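Local atomic coordinates of aminopeptidase N (PDB entry 5DLL), a protein that probably trims intracellular peptides as a zinc-dependent M1 aminopeptidase, releasing N-terminal residues, preferably alanine. Residues F448-W451 / Y452-G456; A485-K488 / E489-A492; F387-V390 / T391-N394; I399-M402 / I403-L407; C322-W325 / F326-S329. One frame throughout, in Å; residues are numbered along the deposited sequence.

Contact 1. Residues F448-W451 / Y452-G456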
# COMPACT_ATOMS: atom_id res chain seq x y z
N PHE A 448 -12.92 22.12 5.48
CA PHE A 448 -12.38 20.82 5.09
C PHE A 448 -10.85 20.77 5.18
O PHE A 448 -10.28 19.73 5.49
CB PHE A 448 -12.85 20.48 3.68
CG PHE A 448 -12.47 19.10 3.25
CD1 PHE A 448 -13.22 18.01 3.63
CD2 PHE A 448 -11.34 18.90 2.46
CE1 PHE A 448 -12.87 16.74 3.24
CE2 PHE A 448 -10.99 17.62 2.06
CZ PHE A 448 -11.76 16.54 2.45
N LYS A 449 -10.19 21.90 4.91
CA LYS A 449 -8.72 21.99 4.98
C LYS A 449 -8.14 21.60 6.35
O LYS A 449 -6.99 21.17 6.44
CB LYS A 449 -8.25 23.40 4.60
CG LYS A 449 -8.28 23.66 3.11
CD LYS A 449 -8.05 25.11 2.76
CE LYS A 449 -8.15 25.33 1.26
NZ LYS A 449 -8.07 26.77 0.90
N ARG A 450 -8.96 21.76 7.39
CA ARG A 450 -8.60 21.37 8.76
C ARG A 450 -8.26 19.87 8.91
O ARG A 450 -7.62 19.48 9.89
CB ARG A 450 -9.75 21.78 9.70
CG ARG A 450 -9.53 21.53 11.19
CD ARG A 450 -8.27 22.18 11.72
NE ARG A 450 -8.05 21.84 13.13
CZ ARG A 450 -6.89 22.00 13.78
NH1 ARG A 450 -5.83 22.51 13.16
NH2 ARG A 450 -6.81 21.66 15.06
N TRP A 451 -8.69 19.04 7.96
CA TRP A 451 -8.30 17.61 7.92
C TRP A 451 -6.78 17.40 7.78
O TRP A 451 -6.23 16.42 8.30
CB TRP A 451 -9.00 16.88 6.76
CG TRP A 451 -10.40 16.42 7.06
CD1 TRP A 451 -11.56 16.99 6.63
CD2 TRP A 451 -10.78 15.29 7.85
NE1 TRP A 451 -12.64 16.29 7.10
CE2 TRP A 451 -12.19 15.24 7.86
CE3 TRP A 451 -10.06 14.32 8.57
CZ2 TRP A 451 -12.90 14.25 8.55
CZ3 TRP A 451 -10.77 13.33 9.25
CH2 TRP A 451 -12.17 13.31 9.24
N TYR A 452 -6.12 18.31 7.06
CA TYR A 452 -4.67 18.22 6.86
C TYR A 452 -3.86 18.54 8.12
O TYR A 452 -2.78 17.98 8.32
CB TYR A 452 -4.24 19.11 5.69
CG TYR A 452 -4.67 18.53 4.36
CD1 TYR A 452 -3.86 17.63 3.69
CD2 TYR A 452 -5.91 18.85 3.81
CE1 TYR A 452 -4.26 17.06 2.48
CE2 TYR A 452 -6.32 18.29 2.61
CZ TYR A 452 -5.49 17.40 1.95
OH TYR A 452 -5.88 16.84 0.75
N ALA A 453 -4.39 19.43 8.95
CA ALA A 453 -3.71 19.88 10.17
C ALA A 453 -4.01 19.02 11.40
O ALA A 453 -3.13 18.83 12.25
CB ALA A 453 -4.06 21.34 10.45
N GLN A 454 -5.23 18.49 11.49
CA GLN A 454 -5.67 17.81 12.71
C GLN A 454 -5.29 16.33 12.79
O GLN A 454 -5.50 15.56 11.85
CB GLN A 454 -7.19 17.95 12.88
CG GLN A 454 -7.71 17.31 14.17
CD GLN A 454 -8.93 18.02 14.72
OE1 GLN A 454 -8.84 19.16 15.18
NE2 GLN A 454 -10.07 17.34 14.69
N SER A 455 -4.75 15.95 13.95
CA SER A 455 -4.33 14.58 14.23
C SER A 455 -5.45 13.81 14.95
O SER A 455 -6.38 14.42 15.48
CB SER A 455 -3.06 14.59 15.08
OG SER A 455 -2.58 13.28 15.32
N GLY A 456 -5.34 12.49 14.96
CA GLY A 456 -6.27 11.64 15.71
C GLY A 456 -7.54 11.24 14.97
O GLY A 456 -7.95 11.89 14.01
O HOH W 1 -4.63 14.32 9.49
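Tyr452 turns its backbone N-H to Lys449 O, with 3.1 Å between Tyr452 N and Lys449 O. The same oxygen lies near the plane of the phenol ring, at its edge, 3.7 Å from Tyr452 CD2. The large aromatic suits this buried place because it also packs on Val434 of helix 430-439. Next comes Ala453, whose N makes a weak bond to Arg450 O. Its small CB leaves room for the arginine head, standing 3.4 Å from Arg450 NH1. Gln454 closes the turn more firmly, with Gln454 N 3.0 Å from Arg450 O. The side chain of Arg450 reaches it by a bend at chi2 (55°), which folds the chain back so that Gln454 CB sits above one face of the guanidinium. Beyond CB the amide stands nearly upright to that plane, 81° apart, and Gln454 OE1 takes a weak hydrogen bond from Arg450 NH2 at 3.2 Å; its stronger partner is Gln491 N. A water bridges the backbone by donating to Trp451 O and Gln454 O. Ser455 then gives its N-H to Gln487 OE1, while Gly456 takes a positive phi (87°), a backbone shape that glycine adopts easily. The arrangement is a short, weakly bonded helical turn that ends at Gln454, from which the chain runs on in extended form toward strand 459-467 of the Ig-like domain.

Contact 2. Residues A485-K488 / E489-A492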
# COMPACT_ATOMS: atom_id res chain seq x y z
N ALA A 485 -0.76 13.00 21.66
CA ALA A 485 0.59 13.37 22.09
C ALA A 485 1.13 14.58 21.32
O ALA A 485 1.74 15.47 21.92
CB ALA A 485 1.52 12.18 21.93
N ASP A 486 0.88 14.62 20.01
CA ASP A 486 1.39 15.70 19.15
C ASP A 486 0.64 17.03 19.32
O ASP A 486 1.24 18.10 19.19
CB ASP A 486 1.39 15.27 17.67
CG ASP A 486 0.02 14.83 17.18
OD1 ASP A 486 -0.61 13.96 17.83
OD2 ASP A 486 -0.42 15.34 16.13
N GLN A 487 -0.65 16.96 19.61
CA GLN A 487 -1.44 18.15 19.93
C GLN A 487 -2.72 17.81 20.68
O GLN A 487 -3.36 16.79 20.41
CB GLN A 487 -1.78 18.94 18.65
CG GLN A 487 -2.35 18.09 17.53
CD GLN A 487 -3.18 18.89 16.55
OE1 GLN A 487 -4.12 18.37 15.95
NE2 GLN A 487 -2.85 20.17 16.38
N LYS A 488 -3.10 18.68 21.61
CA LYS A 488 -4.29 18.48 22.44
C LYS A 488 -5.48 19.37 22.04
O LYS A 488 -6.63 19.06 22.38
CB LYS A 488 -3.93 18.69 23.92
CG LYS A 488 -3.13 17.52 24.49
CD LYS A 488 -1.84 17.95 25.17
CE LYS A 488 -0.89 16.77 25.32
NZ LYS A 488 0.43 17.18 25.88
N GLU A 489 -5.20 20.45 21.32
CA GLU A 489 -6.25 21.34 20.79
C GLU A 489 -6.92 20.72 19.55
O GLU A 489 -6.23 20.29 18.62
CB GLU A 489 -5.67 22.73 20.46
CG GLU A 489 -4.60 22.80 19.36
CD GLU A 489 -3.17 22.57 19.86
OE1 GLU A 489 -2.24 23.15 19.28
OE2 GLU A 489 -2.98 21.80 20.83
N LYS A 490 -8.25 20.66 19.55
CA LYS A 490 -9.03 20.00 18.49
C LYS A 490 -10.25 20.82 18.05
O LYS A 490 -10.67 21.74 18.75
CB LYS A 490 -9.48 18.61 18.95
CG LYS A 490 -8.36 17.70 19.45
CD LYS A 490 -7.46 17.22 18.33
CE LYS A 490 -6.15 16.66 18.87
NZ LYS A 490 -5.29 16.09 17.80
N GLN A 491 -10.82 20.46 16.90
CA GLN A 491 -11.90 21.23 16.28
C GLN A 491 -12.94 20.37 15.56
O GLN A 491 -12.76 19.17 15.37
CB GLN A 491 -11.31 22.22 15.27
CG GLN A 491 -10.45 23.31 15.88
CD GLN A 491 -10.14 24.42 14.89
OE1 GLN A 491 -9.87 24.17 13.72
NE2 GLN A 491 -10.19 25.66 15.37
N ALA A 492 -14.04 21.01 15.17
CA ALA A 492 -15.10 20.37 14.39
C ALA A 492 -14.72 20.32 12.91
O ALA A 492 -14.59 21.35 12.25
CB ALA A 492 -16.41 21.11 14.56
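This is a local surface contact within the loop that joins strands 472-480 and 495-502 in the Ig-like region, and its polar centre is the meeting of Gln487 with Lys490 three residues on. Lys490 NZ donates to Gln487 OE1 at 3.2 Å, arriving from the flank of the carbonyl, with a C=O...N angle of 108°, and tilted from the amide plane. CG beside the backbone N and one bend at chi2 (-71°) bring the ammonium there, curling the long chain back over the loop, a reach that suits lysine. Gln487 meets it with a chain that runs extended beyond CG, and its oxygen has a second task, accepting from Ser455 N. Lys490 NZ is likewise shared, for it also donates to Ser455 O, its strongest partner, and to Thr484 OG1.

Glu489 curls back over the chain before it. Its side chain bends at chi2, so that Glu489 OE2 comes 3.2 Å from Lys488 N for a weak hydrogen bond and 3.8 Å from Gln487 CB. Lys488 is exposed, its side chain touching Pro483, a place that a long charged residue tolerates. Asp486 OD1 lies 5.1 Å from Lys490 NZ, too far for a salt bridge, and is held by Thr484 OG1 and Ser373 OG. An ammonium gripped by three uncharged oxygens, with a carboxylate nearby, would probably keep its positive charge, and it draws the loop onto the backbone around Ser455 through polar bonds more than through apolar burial.

Contact 3. Residues F387-V390 / T391-N394; sequences FYTV and TVYN
Tyr388 and Tyr393 lie side by side and point the same way, the phenol oxygen of one against the ring of the other: Tyr393 OH is 3.4 Å from Tyr388 CD1. Tyr393 has its CG beside the backbone N (chi1 -79°), which brings the ring past the turn before the helix, with Phe387 O near the ring plane at its edge, 3.7 Å from Tyr393 CE1. Tyr388 itself centres an inverse gamma turn, closed by Thr389 N and Phe387 O at 2.9 Å.

Thr389 is the N-cap of helix 390-423. Its OG1 is set between its own backbone N and carbonyl carbon (chi1 56°), which turns it to the helix start, where it accepts a weak capping bond from Val392 N at 3.3 Å; its stronger partner is His374 NE2. Threonine suits the N-cap because its short side chain brings a hydroxyl oxygen within reach of a backbone N-H at the first turn. Tyr393 N lies 3.0 Å from Thr389 O. Asn394 N bonds Val390 O at 2.8 Å, and Asn394 OD1 lies alongside Val390.

A capped helix start beside the metal is the setting here: the Tyr393 side chain is about 5 Å from the zinc ion and touches Glu332, consistent with the tyrosine that M1 aminopeptidases keep beside their zinc.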
# COMPACT_ATOMS: atom_id res chain seq x y z
N PHE A 387 7.50 10.39 7.35
CA PHE A 387 6.40 10.58 6.40
C PHE A 387 5.84 9.28 5.82
O PHE A 387 4.69 9.24 5.39
CB PHE A 387 6.85 11.47 5.25
CG PHE A 387 7.15 12.89 5.65
CD1 PHE A 387 6.19 13.66 6.30
CD2 PHE A 387 8.37 13.47 5.34
CE1 PHE A 387 6.46 14.97 6.66
CE2 PHE A 387 8.64 14.78 5.69
CZ PHE A 387 7.69 15.53 6.35
N TYR A 388 6.65 8.22 5.78
CA TYR A 388 6.22 6.96 5.17
C TYR A 388 5.38 6.13 6.14
O TYR A 388 5.83 5.12 6.68
CB TYR A 388 7.44 6.16 4.67
CG TYR A 388 8.36 6.95 3.75
CD1 TYR A 388 7.88 7.99 2.95
CD2 TYR A 388 9.72 6.65 3.66
CE1 TYR A 388 8.71 8.71 2.11
CE2 TYR A 388 10.56 7.36 2.81
CZ TYR A 388 10.05 8.39 2.04
OH TYR A 388 10.85 9.11 1.19
N THR A 389 4.14 6.57 6.33
CA THR A 389 3.22 5.98 7.31
C THR A 389 1.83 5.81 6.71
O THR A 389 1.48 6.48 5.74
CB THR A 389 3.07 6.88 8.54
OG1 THR A 389 2.64 8.19 8.13
CG2 THR A 389 4.38 7.01 9.29
N VAL A 390 1.05 4.91 7.30
CA VAL A 390 -0.34 4.68 6.87
C VAL A 390 -1.21 5.93 7.03
O VAL A 390 -2.11 6.17 6.23
CB VAL A 390 -0.99 3.47 7.58
CG1 VAL A 390 -0.28 2.19 7.17
CG2 VAL A 390 -0.98 3.62 9.09
N THR A 391 -0.94 6.73 8.06
CA THR A 391 -1.59 8.03 8.20
C THR A 391 -1.40 8.90 6.94
O THR A 391 -2.37 9.38 6.37
CB THR A 391 -1.06 8.79 9.43
OG1 THR A 391 -1.43 8.08 10.62
CG2 THR A 391 -1.59 10.22 9.48
N VAL A 392 -0.15 9.08 6.52
CA VAL A 392 0.15 9.97 5.40
C VAL A 392 -0.36 9.42 4.06
O VAL A 392 -0.90 10.16 3.25
CB VAL A 392 1.67 10.26 5.32
CG1 VAL A 392 2.03 11.04 4.05
CG2 VAL A 392 2.14 11.03 6.54
N TYR A 393 -0.19 8.12 3.84
CA TYR A 393 -0.55 7.49 2.57
C TYR A 393 -2.02 7.09 2.50
O TYR A 393 -2.76 7.54 1.61
CB TYR A 393 0.32 6.25 2.32
CG TYR A 393 1.72 6.56 1.82
CD1 TYR A 393 2.55 7.43 2.53
CD2 TYR A 393 2.21 5.98 0.66
CE1 TYR A 393 3.83 7.72 2.08
CE2 TYR A 393 3.49 6.25 0.20
CZ TYR A 393 4.30 7.12 0.92
OH TYR A 393 5.57 7.40 0.47
N ASN A 394 -2.44 6.25 3.44
CA ASN A 394 -3.75 5.61 3.39
C ASN A 394 -4.88 6.50 3.91
O ASN A 394 -5.95 6.54 3.31
CB ASN A 394 -3.71 4.26 4.11
CG ASN A 394 -2.61 3.35 3.59
OD1 ASN A 394 -1.55 3.24 4.19
ND2 ASN A 394 -2.86 2.71 2.46

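Contact 4. Residues I399-M402 / I403-L407; sequences IIRM and IHTLL
Thr405 and Arg401 meet one turn apart, where the carbonyl of Arg401 is gripped twice: Thr405 N lies 2.9 Å from Arg401 O, and Thr405 OG1 donates to the same oxygen at 3.0 Å. The hydroxyl reaches it because OG1 stands beside the backbone N (chi1 -54°), and it comes from above the carbonyl plane. Threonine suits this partly exposed place, since its polar atom is satisfied within its own helix.

The tightly packed part is made by the buried Ile399, Ile400, Met402, Ile403 and Leu406, apolar residues suited to lie between helices. Ile403 lays CG1 and CD1 along the preceding turn, with Ile403 CG1 3.5 Å from Ile399 O, and Leu406 N bonds Met402 O at 3.2 Å.

On the looser, partly exposed side, side chains barely meet one another. Those of Arg401 and His404 stay apart, with 5.8 Å between Arg401 NH1 and His404 ND1, each group going to its own partner: the guanidinium makes a salt bridge to Glu341, and the imidazole bonds Glu409.

Within helix 390-423 the segment thus has several neighbours: Ile400 faces Phe337 of helix 328-346, Ile403 faces Phe433 and Met437 of helix 430-439, and Ile399 and Met402 pack on Trp451 of helix 450-453.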
# COMPACT_ATOMS: atom_id res chain seq x y z
N ILE A 399 -8.95 11.10 2.58
CA ILE A 399 -9.29 12.53 2.54
C ILE A 399 -9.63 12.96 1.11
O ILE A 399 -10.56 13.75 0.90
CB ILE A 399 -8.14 13.41 3.09
CG1 ILE A 399 -7.89 13.10 4.57
CG2 ILE A 399 -8.47 14.89 2.93
CD1 ILE A 399 -9.05 13.36 5.50
N ILE A 400 -8.89 12.43 0.14
CA ILE A 400 -9.18 12.69 -1.27
C ILE A 400 -10.49 12.03 -1.69
O ILE A 400 -11.26 12.60 -2.47
CB ILE A 400 -8.00 12.22 -2.14
CG1 ILE A 400 -6.86 13.24 -2.01
CG2 ILE A 400 -8.40 12.08 -3.60
CD1 ILE A 400 -5.48 12.63 -1.97
N ARG A 401 -10.75 10.84 -1.15
CA ARG A 401 -12.01 10.14 -1.37
C ARG A 401 -13.20 10.89 -0.78
O ARG A 401 -14.29 10.87 -1.34
CB ARG A 401 -11.93 8.73 -0.77
CG ARG A 401 -13.19 7.91 -0.93
CD ARG A 401 -12.99 6.49 -0.42
NE ARG A 401 -12.04 5.75 -1.25
CZ ARG A 401 -12.32 5.24 -2.45
NH1 ARG A 401 -13.52 5.38 -3.00
NH2 ARG A 401 -11.38 4.58 -3.11
N MET A 402 -13.00 11.55 0.36
CA MET A 402 -14.04 12.35 0.99
C MET A 402 -14.48 13.54 0.14
O MET A 402 -15.61 14.00 0.25
CB MET A 402 -13.60 12.84 2.37
CG MET A 402 -14.01 11.93 3.51
SD MET A 402 -13.24 12.38 5.07
CE MET A 402 -13.89 14.03 5.31
N ILE A 403 -13.56 14.05 -0.68
CA ILE A 403 -13.88 15.13 -1.62
C ILE A 403 -14.65 14.57 -2.81
O ILE A 403 -15.55 15.22 -3.34
CB ILE A 403 -12.62 15.87 -2.11
CG1 ILE A 403 -11.83 16.44 -0.92
CG2 ILE A 403 -13.00 17.00 -3.05
CD1 ILE A 403 -10.43 16.90 -1.27
N HIS A 404 -14.28 13.37 -3.24
CA HIS A 404 -15.05 12.64 -4.25
C HIS A 404 -16.50 12.44 -3.79
O HIS A 404 -17.43 12.63 -4.56
CB HIS A 404 -14.40 11.28 -4.54
CG HIS A 404 -15.05 10.54 -5.67
ND1 HIS A 404 -16.22 9.83 -5.51
CD2 HIS A 404 -14.70 10.40 -6.96
CE1 HIS A 404 -16.56 9.28 -6.66
NE2 HIS A 404 -15.65 9.62 -7.56
N THR A 405 -16.67 12.06 -2.52
CA THR A 405 -18.00 11.86 -1.93
C THR A 405 -18.82 13.15 -1.91
O THR A 405 -20.01 13.14 -2.22
CB THR A 405 -17.87 11.31 -0.48
OG1 THR A 405 -17.06 10.13 -0.49
CG2 THR A 405 -19.23 10.96 0.10
N LEU A 406 -18.18 14.26 -1.56
CA LEU A 406 -18.85 15.56 -1.49
C LEU A 406 -19.25 16.12 -2.86
O LEU A 406 -20.32 16.70 -2.99
CB LEU A 406 -17.96 16.58 -0.76
CG LEU A 406 -17.82 16.37 0.75
CD1 LEU A 406 -16.71 17.24 1.32
CD2 LEU A 406 -19.14 16.64 1.48
N LEU A 407 -18.40 15.94 -3.86
CA LEU A 407 -18.63 16.53 -5.19
C LEU A 407 -19.32 15.59 -6.18
O LEU A 407 -19.95 16.06 -7.13
CB LEU A 407 -17.31 16.98 -5.81
CG LEU A 407 -16.53 18.07 -5.10
CD1 LEU A 407 -15.18 18.22 -5.79
CD2 LEU A 407 -17.29 19.39 -5.09

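Contact 5. Residues C322-W325 / F326-S329; sequences CRDW and FQLS
The Asp324 carboxylate overlaps the edge of the Phe326 ring, the two planes 78° apart, with OD1 3.4 Å from Phe326 CD1. It is an Asx turn: Asp324 OD1 accepts from Phe326 N at 2.9 Å, two residues on, and Asp324 O accepts from Gln327 N, wrapping the chain into the start of helix 328-346. That helix carries Glu332, a ligand of the zinc ion.

What holds the carboxylate is its torsion and its neighbours. With CG between the backbone N and the carbonyl carbon (chi1 57°), the group turns inward over the turn, where OD1 also takes a weak bond from Gln327 NE2 at 2.7 Å. Gln327, the N-cap residue, has its OE1 weakly bonded to Cys430 N. The other oxygen of Asp324 faces Arg323, which grips it side-on: NE and NH2 both donate to Asp324 OD2, which lies in the guanidinium plane, and Arg323 NH2 to Asp324 OD2 is a salt bridge of 2.8 Å. The carboxylate is largely buried, so this nearby positive charge would probably stabilise its negative one. Aspartate is short enough to serve its own backbone neighbours and the arginine at once. Arg323 in turn makes a cation-pi contact with Tyr21.

The apolar contacts belong to Leu328, which reaches back to Cys322, SG and CD1 being 4.3 Å apart. The same methyl, Leu328 CD1, lies in the plane of the Trp325 indole at its edge, 3.6 Å from Trp325 CE3.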
# COMPACT_ATOMS: atom_id res chain seq x y z
N CYS A 322 4.93 17.58 -5.64
CA CYS A 322 4.85 18.22 -4.32
C CYS A 322 5.90 19.32 -4.19
O CYS A 322 7.02 19.18 -4.66
CB CYS A 322 5.00 17.18 -3.20
SG CYS A 322 6.44 16.07 -3.31
N ARG A 323 5.52 20.43 -3.54
CA ARG A 323 6.40 21.57 -3.31
C ARG A 323 7.49 21.22 -2.29
O ARG A 323 8.66 21.60 -2.46
CB ARG A 323 5.58 22.75 -2.79
CG ARG A 323 6.36 24.03 -2.58
CD ARG A 323 5.56 25.01 -1.73
NE ARG A 323 5.51 24.60 -0.33
CZ ARG A 323 4.92 25.29 0.64
NH1 ARG A 323 4.33 26.46 0.38
NH2 ARG A 323 4.93 24.82 1.88
N ASP A 324 7.09 20.52 -1.24
CA ASP A 324 8.01 20.02 -0.22
C ASP A 324 7.55 18.63 0.23
O ASP A 324 6.50 18.16 -0.19
CB ASP A 324 8.07 21.00 0.96
CG ASP A 324 6.70 21.26 1.57
OD1 ASP A 324 6.06 20.30 2.04
OD2 ASP A 324 6.27 22.43 1.58
N TRP A 325 8.32 17.99 1.10
CA TRP A 325 8.02 16.61 1.51
C TRP A 325 6.98 16.49 2.63
O TRP A 325 6.63 15.38 3.03
CB TRP A 325 9.31 15.89 1.91
CG TRP A 325 10.30 15.82 0.79
CD1 TRP A 325 11.50 16.48 0.71
CD2 TRP A 325 10.18 15.07 -0.43
NE1 TRP A 325 12.13 16.18 -0.48
CE2 TRP A 325 11.34 15.31 -1.19
CE3 TRP A 325 9.20 14.21 -0.93
CZ2 TRP A 325 11.55 14.72 -2.44
CZ3 TRP A 325 9.41 13.62 -2.18
CH2 TRP A 325 10.57 13.88 -2.92
N PHE A 326 6.48 17.62 3.14
CA PHE A 326 5.32 17.62 4.06
C PHE A 326 4.04 17.40 3.25
O PHE A 326 3.02 16.93 3.76
CB PHE A 326 5.21 18.94 4.84
CG PHE A 326 6.43 19.27 5.66
CD1 PHE A 326 7.47 20.01 5.13
CD2 PHE A 326 6.52 18.85 6.98
CE1 PHE A 326 8.59 20.33 5.89
CE2 PHE A 326 7.63 19.16 7.75
CZ PHE A 326 8.66 19.90 7.21
N GLN A 327 4.14 17.74 1.97
CA GLN A 327 3.05 17.66 1.01
C GLN A 327 2.91 16.26 0.39
O GLN A 327 2.36 16.11 -0.70
CB GLN A 327 3.30 18.72 -0.08
CG GLN A 327 2.41 19.95 -0.03
CD GLN A 327 2.40 20.69 1.30
OE1 GLN A 327 1.34 20.88 1.91
NE2 GLN A 327 3.56 21.13 1.74
N LEU A 328 3.37 15.24 1.10
CA LEU A 328 3.44 13.88 0.56
C LEU A 328 2.08 13.16 0.57
O LEU A 328 1.88 12.21 -0.18
CB LEU A 328 4.48 13.07 1.36
CG LEU A 328 5.38 12.08 0.61
CD1 LEU A 328 5.95 12.66 -0.67
CD2 LEU A 328 6.51 11.65 1.53
N SER A 329 1.16 13.63 1.41
CA SER A 329 -0.23 13.13 1.41
C SER A 329 -1.01 13.54 0.16
O SER A 329 -2.11 13.03 -0.07
CB SER A 329 -0.97 13.62 2.66
OG SER A 329 -1.08 15.04 2.67

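Four of the contacts lie mainly in the catalytic domain, and contact 3 comes nearest the zinc ion, with the Tyr393 side chain about 5 Å from it and the Leu328 side chain of contact 5 about 8 Å. These two contacts touch where Phe387 CZ meets Phe326 CD2 at 3.6 Å. Contacts 3 and 4 share helix 390-423, with centres about 18 Å apart. Contact 1 bears on that helix farther along, its Trp451 CE3 resting 3.4 Å from Ile399 CD1 of contact 4, and reaches contact 5 through Tyr452 and Ser329. Contact 2, in the Ig-like region, binds contact 1 through Gln454 OE1 and Gln491 N, 2.9 Å apart, and thereby connects that region to the catalytic domain.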